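Long-range contacts in putative aminooxidase (Propionibacterium acnes, PDB 2BA9), which isomerises polyunsaturated fatty acids to give conjugated linoleic acid and binds FAD, probably as its cofactor, within the flavin-containing amine oxidoreductase family: residues A[162-168]-A[297-302]; A[169-175]-A[330-335]; A[275-279]-A[372-378]. Numbering follows the deposited sequence.

Interaction 1. Residues A[162-168]-A[297-302]; sequences INPFTAF and YVPDNM. With 12P (dodecaethylene glycol), chain E.
Residues 162-168 form a turn, with Phe165 N and Thr166 N bonded to Ile162 O, that runs into helix 166-170. Segment 297-302 leaves strand 295-297 through two turn bonds, Asn301 N to Val298 O (2.8 Å) and Met302 N to Pro299 O (2.9 Å). Nearest CA pairs are Asn163-Pro299 (6.9 Å) and Thr166-Met302 (6.3 Å). Tyr297 comes first, chi1 m: its ring edge receives Asn163 O (3.3 Å from CE1), and its OH lies 3.2 Å from Phe168 CE1. No hydrogen bond joins the segments: an inner strand of the mixed sheet, with the loop after it, packs against the turn beside the flavin; Phe168 touches FAD. A dodecaethylene glycol, probably from the crystallisation liquor, accepts from Tyr297 OH (O10, 3.1 Å) and Asn163 ND2 (O19, 3.3 Å). Pro299 CG meets Asn163 OD1 at 3.8 Å. Met302, extended (m, t, t), puts CE 3.5 Å from Ala167 CB and Asn163 OD1, while its CB faces Ile162 CD1 at 4.2 Å.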
loop_
_atom_site.group_PDB
_atom_site.type_symbol
_atom_site.label_atom_id
_atom_site.label_comp_id
_atom_site.label_asym_id
_atom_site.label_seq_id
_atom_site.Cartn_x
_atom_site.Cartn_y
_atom_site.Cartn_z
ATOM N N ILE A 162 -12.065 5.806 -8.269
ATOM C CA ILE A 162 -12.217 5.976 -6.836
ATOM C C ILE A 162 -12.386 4.657 -6.076
ATOM O O ILE A 162 -11.910 4.528 -4.958
ATOM C CB ILE A 162 -13.370 6.928 -6.499
ATOM C CG1 ILE A 162 -13.241 7.432 -5.050
ATOM C CG2 ILE A 162 -14.725 6.273 -6.767
ATOM C CD1 ILE A 162 -14.238 8.510 -4.702
ATOM N N ASN A 163 -13.054 3.688 -6.687
ATOM C CA ASN A 163 -13.424 2.463 -5.985
ATOM C C ASN A 163 -12.220 1.593 -5.562
ATOM O O ASN A 163 -12.163 1.131 -4.423
ATOM C CB ASN A 163 -14.436 1.680 -6.825
ATOM C CG ASN A 163 -15.680 2.487 -7.133
ATOM O OD1 ASN A 163 -16.292 3.059 -6.230
ATOM N ND2 ASN A 163 -16.067 2.543 -8.412
ATOM N N PRO A 164 -11.237 1.378 -6.463
ATOM C CA PRO A 164 -9.993 0.726 -6.036
ATOM C C PRO A 164 -8.976 1.658 -5.383
ATOM O O PRO A 164 -7.833 1.249 -5.150
ATOM C CB PRO A 164 -9.409 0.201 -7.353
ATOM C CG PRO A 164 -10.360 0.541 -8.410
ATOM C CD PRO A 164 -11.197 1.653 -7.899
ATOM N N PHE A 165 -9.360 2.906 -5.115
ATOM C CA PHE A 165 -8.419 3.838 -4.519
ATOM C C PHE A 165 -8.811 4.241 -3.107
ATOM O O PHE A 165 -8.174 3.800 -2.145
ATOM C CB PHE A 165 -8.184 5.068 -5.400
ATOM C CG PHE A 165 -6.994 5.871 -4.967
ATOM C CD1 PHE A 165 -5.711 5.490 -5.360
ATOM C CD2 PHE A 165 -7.143 6.960 -4.107
ATOM C CE1 PHE A 165 -4.596 6.200 -4.936
ATOM C CE2 PHE A 165 -6.033 7.682 -3.689
ATOM C CZ PHE A 165 -4.757 7.312 -4.111
ATOM N N THR A 166 -9.862 5.050 -2.990
ATOM C CA THR A 166 -10.301 5.569 -1.700
ATOM C C THR A 166 -10.793 4.457 -0.761
ATOM O O THR A 166 -10.431 4.426 0.415
ATOM C CB THR A 166 -11.386 6.644 -1.883
ATOM O OG1 THR A 166 -10.844 7.732 -2.648
ATOM C CG2 THR A 166 -11.885 7.167 -0.538
ATOM N N ALA A 167 -11.608 3.556 -1.288
ATOM C CA ALA A 167 -12.096 2.383 -0.547
ATOM C C ALA A 167 -10.955 1.485 -0.051
ATOM O O ALA A 167 -11.049 0.892 1.033
ATOM C CB ALA A 167 -13.058 1.577 -1.423
ATOM N N PHE A 168 -9.891 1.394 -0.856
ATOM C CA PHE A 168 -8.665 0.636 -0.512
ATOM C C PHE A 168 -7.762 1.443 0.424
ATOM O O PHE A 168 -6.622 1.060 0.681
ATOM C CB PHE A 168 -7.865 0.240 -1.768
ATOM C CG PHE A 168 -8.419 -0.952 -2.516
ATOM C CD1 PHE A 168 -9.728 -0.969 -2.953
ATOM C CD2 PHE A 168 -7.600 -2.030 -2.825
ATOM C CE1 PHE A 168 -10.236 -2.055 -3.655
ATOM C CE2 PHE A 168 -8.083 -3.111 -3.546
ATOM C CZ PHE A 168 -9.414 -3.122 -3.970
ATOM N N TYR A 297 -19.169 -2.583 -2.462
ATOM C CA TYR A 297 -18.561 -1.250 -2.404
ATOM C C TYR A 297 -19.627 -0.194 -2.131
ATOM O O TYR A 297 -20.810 -0.366 -2.470
ATOM C CB TYR A 297 -17.860 -0.895 -3.719
ATOM C CG TYR A 297 -16.526 -1.592 -3.934
ATOM C CD1 TYR A 297 -15.327 -0.890 -3.916
ATOM C CD2 TYR A 297 -16.476 -2.961 -4.155
ATOM C CE1 TYR A 297 -14.106 -1.553 -4.130
ATOM C CE2 TYR A 297 -15.285 -3.618 -4.355
ATOM C CZ TYR A 297 -14.100 -2.917 -4.335
ATOM O OH TYR A 297 -12.919 -3.610 -4.534
ATOM N N VAL A 298 -19.194 0.907 -1.522
ATOM C CA VAL A 298 -20.109 1.969 -1.114
ATOM C C VAL A 298 -19.520 3.327 -1.466
ATOM O O VAL A 298 -18.934 4.017 -0.601
ATOM C CB VAL A 298 -20.475 1.881 0.385
ATOM C CG1 VAL A 298 -21.715 2.733 0.700
ATOM C CG2 VAL A 298 -20.745 0.455 0.784
ATOM N N PRO A 299 -19.644 3.713 -2.753
ATOM C CA PRO A 299 -19.171 5.023 -3.198
ATOM C C PRO A 299 -19.698 6.158 -2.341
ATOM O O PRO A 299 -18.956 7.064 -2.012
ATOM C CB PRO A 299 -19.708 5.121 -4.627
ATOM C CG PRO A 299 -19.812 3.694 -5.070
ATOM C CD PRO A 299 -20.196 2.917 -3.873
ATOM N N ASP A 300 -20.969 6.093 -1.961
ATOM C CA ASP A 300 -21.544 7.086 -1.051
ATOM C C ASP A 300 -20.653 7.359 0.158
ATOM O O ASP A 300 -20.536 8.513 0.590
ATOM C CB ASP A 300 -22.940 6.653 -0.558
ATOM C CG ASP A 300 -24.025 6.889 -1.587
ATOM O OD1 ASP A 300 -23.786 7.589 -2.606
ATOM O OD2 ASP A 300 -25.136 6.375 -1.377
ATOM N N ASN A 301 -20.053 6.287 0.701
ATOM C CA ASN A 301 -19.271 6.339 1.955
ATOM C C ASN A 301 -17.778 6.629 1.738
ATOM O O ASN A 301 -17.020 6.682 2.704
ATOM C CB ASN A 301 -19.449 5.048 2.773
ATOM C CG ASN A 301 -20.793 4.982 3.505
ATOM O OD1 ASN A 301 -21.550 5.953 3.541
ATOM N ND2 ASN A 301 -21.071 3.840 4.131
ATOM N N MET A 302 -17.400 6.865 0.478
ATOM C CA MET A 302 -16.042 7.282 0.091
ATOM C C MET A 302 -15.886 8.811 -0.037
ATOM O O MET A 302 -14.794 9.307 -0.314
ATOM C CB MET A 302 -15.677 6.641 -1.246
ATOM C CG MET A 302 -15.640 5.141 -1.229
ATOM S SD MET A 302 -15.431 4.494 -2.897
ATOM C CE MET A 302 -16.114 2.822 -2.727
HETATM O O37 12P E . -13.875 -1.131 -20.106
HETATM C C36 12P E . -13.772 -0.444 -18.852
HETATM C C35 12P E . -14.764 -1.010 -17.846
HETATM O O34 12P E . -16.089 -0.793 -18.332
HETATM C C33 12P E . -17.098 -1.184 -17.397
HETATM C C32 12P E . -18.475 -0.661 -17.832
HETATM O O31 12P E . -18.404 0.721 -18.209
HETATM C C30 12P E . -19.678 1.363 -18.335
HETATM C C29 12P E . -19.651 2.765 -17.717
HETATM O O28 12P E . -19.723 2.701 -16.291
HETATM C C27 12P E . -19.370 3.917 -15.622
HETATM C C26 12P E . -19.689 3.749 -14.133
HETATM O O25 12P E . -18.563 3.928 -13.257
HETATM C C24 12P E . -17.833 2.732 -12.972
HETATM C C23 12P E . -18.526 1.811 -11.967
HETATM O O22 12P E . -17.608 1.319 -10.987
HETATM C C21 12P E . -16.784 0.200 -11.345
HETATM C C20 12P E . -15.310 0.620 -11.413
HETATM O O19 12P E . -14.552 0.281 -10.251
HETATM C C18 12P E . -14.146 -1.087 -10.191
HETATM C C17 12P E . -14.402 -1.657 -8.799
HETATM O O16 12P E . -13.307 -2.509 -8.474
HETATM C C15 12P E . -13.517 -3.532 -7.507
HETATM C C14 12P E . -13.168 -4.900 -8.075
HETATM O O13 12P E . -12.696 -5.808 -7.060
HETATM C C12 12P E . -13.749 -6.363 -6.267
HETATM C C11 12P E . -13.226 -7.154 -5.076
HETATM O O10 12P E . -13.502 -6.521 -3.817
HETATM C C9 12P E . -12.326 -6.375 -3.007
HETATM C C8 12P E . -12.586 -5.840 -1.605
HETATM O O7 12P E . -11.466 -5.043 -1.152
HETATM C C6 12P E . -11.521 -4.636 0.216
HETATM C C5 12P E . -10.613 -3.438 0.417
HETATM O O4 12P E . -9.257 -3.865 0.606
HETATM C C3 12P E . -8.717 -4.474 -0.575
HETATM C C2 12P E . -7.237 -4.781 -0.415
HETATM O O1 12P E . -6.741 -5.812 -1.290
#

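Interaction 2. Residues A[169-175]-A[330-335]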
loop_
_atom_site.group_PDB
_atom_site.type_symbol
_atom_site.label_atom_id
_atom_site.label_comp_id
_atom_site.label_asym_id
_atom_site.label_seq_id
_atom_site.Cartn_x
_atom_site.Cartn_y
_atom_site.Cartn_z
ATOM N N GLY A 169 -8.272 2.564 0.923
ATOM C CA GLY A 169 -7.692 3.227 2.067
ATOM C C GLY A 169 -6.648 4.254 1.729
ATOM O O GLY A 169 -5.998 4.802 2.618
ATOM N N TYR A 170 -6.531 4.547 0.446
ATOM C CA TYR A 170 -5.510 5.456 -0.046
ATOM C C TYR A 170 -5.896 6.925 0.075
ATOM O O TYR A 170 -5.095 7.801 -0.228
ATOM C CB TYR A 170 -5.169 5.103 -1.494
ATOM C CG TYR A 170 -4.541 3.732 -1.644
ATOM C CD1 TYR A 170 -3.319 3.441 -1.022
ATOM C CD2 TYR A 170 -5.147 2.734 -2.408
ATOM C CE1 TYR A 170 -2.717 2.193 -1.148
ATOM C CE2 TYR A 170 -4.548 1.463 -2.554
ATOM C CZ TYR A 170 -3.328 1.202 -1.909
ATOM O OH TYR A 170 -2.705 -0.029 -2.024
ATOM N N GLY A 171 -7.107 7.213 0.522
ATOM C CA GLY A 171 -7.489 8.595 0.772
ATOM C C GLY A 171 -8.280 9.191 -0.361
ATOM O O GLY A 171 -8.788 8.472 -1.207
ATOM N N HIS A 172 -8.366 10.514 -0.373
ATOM C CA HIS A 172 -9.380 11.199 -1.148
ATOM C C HIS A 172 -8.787 12.099 -2.230
ATOM O O HIS A 172 -7.788 12.766 -2.013
ATOM C CB HIS A 172 -10.316 11.969 -0.207
ATOM C CG HIS A 172 -11.093 11.075 0.711
ATOM N ND1 HIS A 172 -10.523 10.442 1.791
ATOM C CD2 HIS A 172 -12.387 10.685 0.688
ATOM C CE1 HIS A 172 -11.439 9.714 2.406
ATOM N NE2 HIS A 172 -12.581 9.843 1.755
ATOM N N PHE A 173 -9.441 12.091 -3.392
ATOM C CA PHE A 173 -8.975 12.790 -4.588
ATOM C C PHE A 173 -8.971 14.321 -4.469
ATOM O O PHE A 173 -8.317 15.008 -5.267
ATOM C CB PHE A 173 -9.834 12.386 -5.795
ATOM C CG PHE A 173 -9.648 10.952 -6.259
ATOM C CD1 PHE A 173 -10.643 10.342 -7.023
ATOM C CD2 PHE A 173 -8.491 10.211 -5.969
ATOM C CE1 PHE A 173 -10.503 9.025 -7.475
ATOM C CE2 PHE A 173 -8.350 8.889 -6.433
ATOM C CZ PHE A 173 -9.351 8.301 -7.177
ATOM N N ASP A 174 -9.701 14.857 -3.498
ATOM C CA ASP A 174 -9.677 16.297 -3.233
ATOM C C ASP A 174 -8.288 16.793 -2.753
ATOM O O ASP A 174 -7.995 17.982 -2.836
ATOM C CB ASP A 174 -10.765 16.676 -2.215
ATOM C CG ASP A 174 -10.526 16.054 -0.836
ATOM O OD1 ASP A 174 -11.076 14.958 -0.584
ATOM O OD2 ASP A 174 -9.795 16.657 -0.014
ATOM N N ASN A 175 -7.452 15.877 -2.251
ATOM C CA ASN A 175 -6.132 16.232 -1.745
ATOM C C ASN A 175 -4.953 15.328 -2.164
ATOM O O ASN A 175 -3.846 15.816 -2.321
ATOM C CB ASN A 175 -6.188 16.338 -0.222
ATOM C CG ASN A 175 -6.511 15.024 0.440
ATOM O OD1 ASN A 175 -5.615 14.296 0.822
ATOM N ND2 ASN A 175 -7.789 14.712 0.574
ATOM N N LEU A 330 -11.933 4.510 6.758
ATOM C CA LEU A 330 -10.816 5.426 6.969
ATOM C C LEU A 330 -11.115 6.397 8.112
ATOM O O LEU A 330 -12.238 6.896 8.241
ATOM C CB LEU A 330 -10.509 6.216 5.699
ATOM C CG LEU A 330 -9.455 5.637 4.767
ATOM C CD1 LEU A 330 -9.482 6.446 3.484
ATOM C CD2 LEU A 330 -8.079 5.646 5.426
ATOM N N ARG A 331 -10.087 6.675 8.903
ATOM C CA ARG A 331 -10.226 7.475 10.114
ATOM C C ARG A 331 -9.725 8.911 9.991
ATOM O O ARG A 331 -9.926 9.700 10.907
ATOM C CB ARG A 331 -9.517 6.787 11.290
ATOM C CG ARG A 331 -10.203 5.487 11.694
ATOM C CD ARG A 331 -9.543 4.764 12.852
ATOM N NE ARG A 331 -9.042 5.671 13.875
ATOM C CZ ARG A 331 -8.356 5.294 14.945
ATOM N NH1 ARG A 331 -8.118 4.009 15.175
ATOM N NH2 ARG A 331 -7.927 6.212 15.808
ATOM N N ASN A 332 -9.111 9.263 8.871
ATOM C CA ASN A 332 -8.504 10.588 8.730
ATOM C C ASN A 332 -8.730 11.218 7.355
ATOM O O ASN A 332 -8.951 10.526 6.364
ATOM C CB ASN A 332 -7.006 10.492 8.996
ATOM C CG ASN A 332 -6.279 9.775 7.875
ATOM O OD1 ASN A 332 -6.453 8.564 7.681
ATOM N ND2 ASN A 332 -5.517 10.524 7.090
ATOM N N HIS A 333 -8.653 12.548 7.328
ATOM C CA HIS A 333 -8.696 13.343 6.104
ATOM C C HIS A 333 -8.157 14.737 6.497
ATOM O O HIS A 333 -8.382 15.195 7.629
ATOM C CB HIS A 333 -10.146 13.407 5.596
ATOM C CG HIS A 333 -10.332 14.147 4.308
ATOM N ND1 HIS A 333 -10.388 15.521 4.241
ATOM C CD2 HIS A 333 -10.537 13.702 3.045
ATOM C CE1 HIS A 333 -10.593 15.893 2.992
ATOM N NE2 HIS A 333 -10.686 14.809 2.244
ATOM N N PRO A 334 -7.435 15.411 5.586
ATOM C CA PRO A 334 -6.903 16.748 5.934
ATOM C C PRO A 334 -7.929 17.789 6.415
ATOM O O PRO A 334 -7.585 18.661 7.198
ATOM C CB PRO A 334 -6.255 17.223 4.625
ATOM C CG PRO A 334 -5.954 15.975 3.881
ATOM C CD PRO A 334 -7.050 15.012 4.220
ATOM N N ASP A 335 -9.161 17.700 5.933
ATOM C CA ASP A 335 -10.196 18.688 6.240
ATOM C C ASP A 335 -10.986 18.415 7.532
ATOM O O ASP A 335 -11.822 19.250 7.949
ATOM C CB ASP A 335 -11.136 18.824 5.036
ATOM C CG ASP A 335 -10.464 19.496 3.848
ATOM O OD1 ASP A 335 -9.301 19.922 3.995
ATOM O OD2 ASP A 335 -11.089 19.591 2.765
HETATM O O HOH W 1 -8.327 10.523 3.591
HETATM O O HOH W 2 -9.459 19.149 0.476
#
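The centre of this contact is the side chain of His333. With chi1 t and chi2 near -80°, its NE2 donates to Asp174 OD1 at 2.9 Å (N-H...O 174°), a His-carboxylate hydrogen bond, while ND1 accepts from Asp335 N at 3.0 Å. That pair of bonds places the proton on NE2 and fixes the ring plane. Asp174 (chi1 p) is held in turn by Asn175, also p, whose ND2 donates to Asp174 OD2 at 2.9 Å. The same carboxylate lies close to Asp335, OD2 to OD2 4.2 Å, and water 2 relieves the like charges by donating to both oxygens. His172, chi1 m, offers its face to the edge of His333 in an offset edge-to-face pair, centroids 5.0 Å apart and planes at 72°; water 1 links His172 ND1 with Asn332 O, 2.8 Å to each. Leu330, with chi1 at -93° between wells, brings CD2 to 3.6 Å from Gly169 O and CD1 to 3.9 Å from Gly171 N. Gly169, near the helix end, has a positive phi that favours glycine; at Gly171, the first residue to leave helical angles, a CB would also jam against the preceding carbonyl O. Leu330 packs on strand 277-288, so the contact joins the end of helix 166-170, whose Tyr170 touches FAD, to the loop between strand 325-330 and helix 341-355.

Interaction 3. Residues A[275-279]-A[372-378]; sequences KIIHQ and PHVSSED
The extended parts, 277-279 and 372-373, run antiparallel, with Ile277 and His373 as a hydrogen-bonded pair, CA atoms 5.5 Å apart. Ile277 N donates to His373 O at 2.8 Å (172°) and His373 N to Ile277 O at 2.9 Å (160°). The register continues with Ile276 opposite Val374 (CA-CA 5.2 Å) and His278 opposite Pro372 (4.4 Å), where Pro372 CA adds a CA-H...O contact to Ile277 O at 3.3 Å. Here strand 277-288 pairs with the end of 359-373, an outermost strand of the mixed sheet. After Val374 the chain enters helix 376-380, with Ser375 as N-cap: its OG, chi1 p, accepts from Asp378 N at 3.2 Å. Ile277 (p, t) and His373 (p, chi2 -77°) lie on one sheet face, and Ile277 CG1 sits 4.0 Å from the His373 ring centroid, 16° off its normal, a CH-pi contact. Ile276 CG2 meets Pro372 CB at 3.9 Å. Water 3 bridges Lys275 O (2.8 Å), Ser375 N (2.9 Å) and Asp378 OD2 (2.6 Å). Lys275, m, t, t, m, brings NZ 4.3 Å from Asp378 OD1, with water 4 between them at 3.0 Å from NZ and 3.2 Å from OD1. The strands are joined by backbone bonds, whereas Lys275, shortly before strand 277-288, and Asp378, in the first turn of helix 376-380, are bridged by water 4 rather than by a salt bridge.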
loop_
_atom_site.group_PDB
_atom_site.type_symbol
_atom_site.label_atom_id
_atom_site.label_comp_id
_atom_site.label_asym_id
_atom_site.label_seq_id
_atom_site.Cartn_x
_atom_site.Cartn_y
_atom_site.Cartn_z
ATOM N N LYS A 275 7.460 15.904 7.088
ATOM C CA LYS A 275 6.352 16.288 6.211
ATOM C C LYS A 275 5.478 15.108 5.775
ATOM O O LYS A 275 4.414 15.313 5.168
ATOM C CB LYS A 275 6.873 16.966 4.950
ATOM C CG LYS A 275 7.660 18.246 5.171
ATOM C CD LYS A 275 8.327 18.679 3.866
ATOM C CE LYS A 275 9.304 19.810 4.056
ATOM N NZ LYS A 275 8.638 21.058 4.451
ATOM N N ILE A 276 5.947 13.891 6.052
ATOM C CA ILE A 276 5.242 12.671 5.670
ATOM C C ILE A 276 3.911 12.621 6.411
ATOM O O ILE A 276 3.863 12.841 7.618
ATOM C CB ILE A 276 6.044 11.391 6.018
ATOM C CG1 ILE A 276 7.365 11.336 5.223
ATOM C CG2 ILE A 276 5.220 10.125 5.723
ATOM C CD1 ILE A 276 8.318 10.257 5.700
ATOM N N ILE A 277 2.849 12.343 5.668
ATOM C CA ILE A 277 1.519 12.116 6.234
ATOM C C ILE A 277 1.077 10.700 5.895
ATOM O O ILE A 277 1.476 10.141 4.868
ATOM C CB ILE A 277 0.487 13.173 5.746
ATOM C CG1 ILE A 277 0.553 13.407 4.236
ATOM C CG2 ILE A 277 0.739 14.512 6.414
ATOM C CD1 ILE A 277 -0.513 14.408 3.721
ATOM N N HIS A 278 0.273 10.101 6.771
ATOM C CA HIS A 278 -0.187 8.734 6.554
ATOM C C HIS A 278 -1.690 8.609 6.784
ATOM O O HIS A 278 -2.343 9.519 7.332
ATOM C CB HIS A 278 0.596 7.749 7.437
ATOM C CG HIS A 278 0.205 7.774 8.882
ATOM N ND1 HIS A 278 0.718 8.688 9.776
ATOM C CD2 HIS A 278 -0.636 6.987 9.594
ATOM C CE1 HIS A 278 0.200 8.471 10.971
ATOM N NE2 HIS A 278 -0.618 7.438 10.891
ATOM N N GLN A 279 -2.225 7.485 6.326
ATOM C CA GLN A 279 -3.631 7.172 6.463
ATOM C C GLN A 279 -3.837 6.234 7.635
ATOM O O GLN A 279 -3.053 5.308 7.870
ATOM C CB GLN A 279 -4.176 6.525 5.186
ATOM C CG GLN A 279 -3.970 7.357 3.945
ATOM C CD GLN A 279 -4.802 8.612 3.954
ATOM O OE1 GLN A 279 -4.326 9.686 4.330
ATOM N NE2 GLN A 279 -6.052 8.492 3.532
ATOM N N PRO A 372 1.948 6.090 3.396
ATOM C CA PRO A 372 2.708 7.310 3.626
ATOM C C PRO A 372 2.861 8.067 2.321
ATOM O O PRO A 372 3.136 7.473 1.275
ATOM C CB PRO A 372 4.075 6.804 4.112
ATOM C CG PRO A 372 4.170 5.391 3.556
ATOM C CD PRO A 372 2.756 4.879 3.634
ATOM N N HIS A 373 2.677 9.373 2.385
ATOM C CA HIS A 373 2.816 10.222 1.221
ATOM C C HIS A 373 3.029 11.670 1.671
ATOM O O HIS A 373 3.036 11.958 2.873
ATOM C CB HIS A 373 1.588 10.091 0.320
ATOM C CG HIS A 373 0.311 10.543 0.948
ATOM N ND1 HIS A 373 -0.375 9.783 1.877
ATOM C CD2 HIS A 373 -0.435 11.651 0.746
ATOM C CE1 HIS A 373 -1.478 10.416 2.231
ATOM N NE2 HIS A 373 -1.539 11.553 1.563
ATOM N N VAL A 374 3.198 12.565 0.704
ATOM C CA VAL A 374 3.294 14.005 0.997
ATOM C C VAL A 374 2.187 14.771 0.261
ATOM O O VAL A 374 1.523 14.234 -0.640
ATOM C CB VAL A 374 4.700 14.595 0.714
ATOM C CG1 VAL A 374 5.746 13.947 1.641
ATOM C CG2 VAL A 374 5.095 14.448 -0.769
ATOM N N SER A 375 1.975 16.009 0.697
ATOM C CA SER A 375 0.910 16.842 0.190
ATOM C C SER A 375 1.267 17.329 -1.202
ATOM O O SER A 375 2.444 17.317 -1.607
ATOM C CB SER A 375 0.686 18.046 1.119
ATOM O OG SER A 375 1.864 18.844 1.198
ATOM N N SER A 376 0.250 17.766 -1.936
ATOM C CA SER A 376 0.475 18.345 -3.253
ATOM C C SER A 376 1.515 19.482 -3.209
ATOM O O SER A 376 2.442 19.516 -4.022
ATOM C CB SER A 376 -0.842 18.840 -3.848
ATOM O OG SER A 376 -0.633 19.365 -5.150
ATOM N N GLU A 377 1.372 20.382 -2.238
ATOM C CA GLU A 377 2.328 21.486 -2.039
ATOM C C GLU A 377 3.772 21.008 -1.804
ATOM O O GLU A 377 4.728 21.499 -2.416
ATOM C CB GLU A 377 1.894 22.330 -0.835
ATOM C CG GLU A 377 2.877 23.430 -0.467
ATOM C CD GLU A 377 2.447 24.218 0.754
ATOM O OE1 GLU A 377 2.301 25.452 0.618
ATOM O OE2 GLU A 377 2.252 23.596 1.833
ATOM N N ASP A 378 3.916 20.064 -0.880
ATOM C CA ASP A 378 5.211 19.489 -0.560
ATOM C C ASP A 378 5.752 18.721 -1.780
ATOM O O ASP A 378 6.920 18.825 -2.110
ATOM C CB ASP A 378 5.112 18.621 0.707
ATOM C CG ASP A 378 4.924 19.450 1.986
ATOM O OD1 ASP A 378 5.175 20.680 1.973
ATOM O OD2 ASP A 378 4.534 18.872 3.026
HETATM O O HOH W 3 3.064 16.773 3.236
HETATM O O HOH W 4 8.246 21.363 1.511
#

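In the fold
From the N terminus, the chain first passes through 162-168 and, without a break, 169-175, both using helix 166-170. It next reaches 275-279, then 297-302, where interaction 1 closes, then 330-335, closing interaction 2, and finally 372-378, closing interaction 3. Every pair of contacts crosses; none nests. Interactions 1 and 2 touch through Thr166 OG1 and Gly171 O, 2.6 Å apart, and interactions 2 and 3 through Asn332 ND2 and Gln279 OE1, 3.1 Å apart; interactions 1 and 3 come no closer than about 7 Å between nearest atoms. Interactions 1 and 2 tie helix 166-170, beside FAD, to the loops after strands 295-297 and 325-330, while interaction 3 joins strands 277-288 and 359-373 within the sheet.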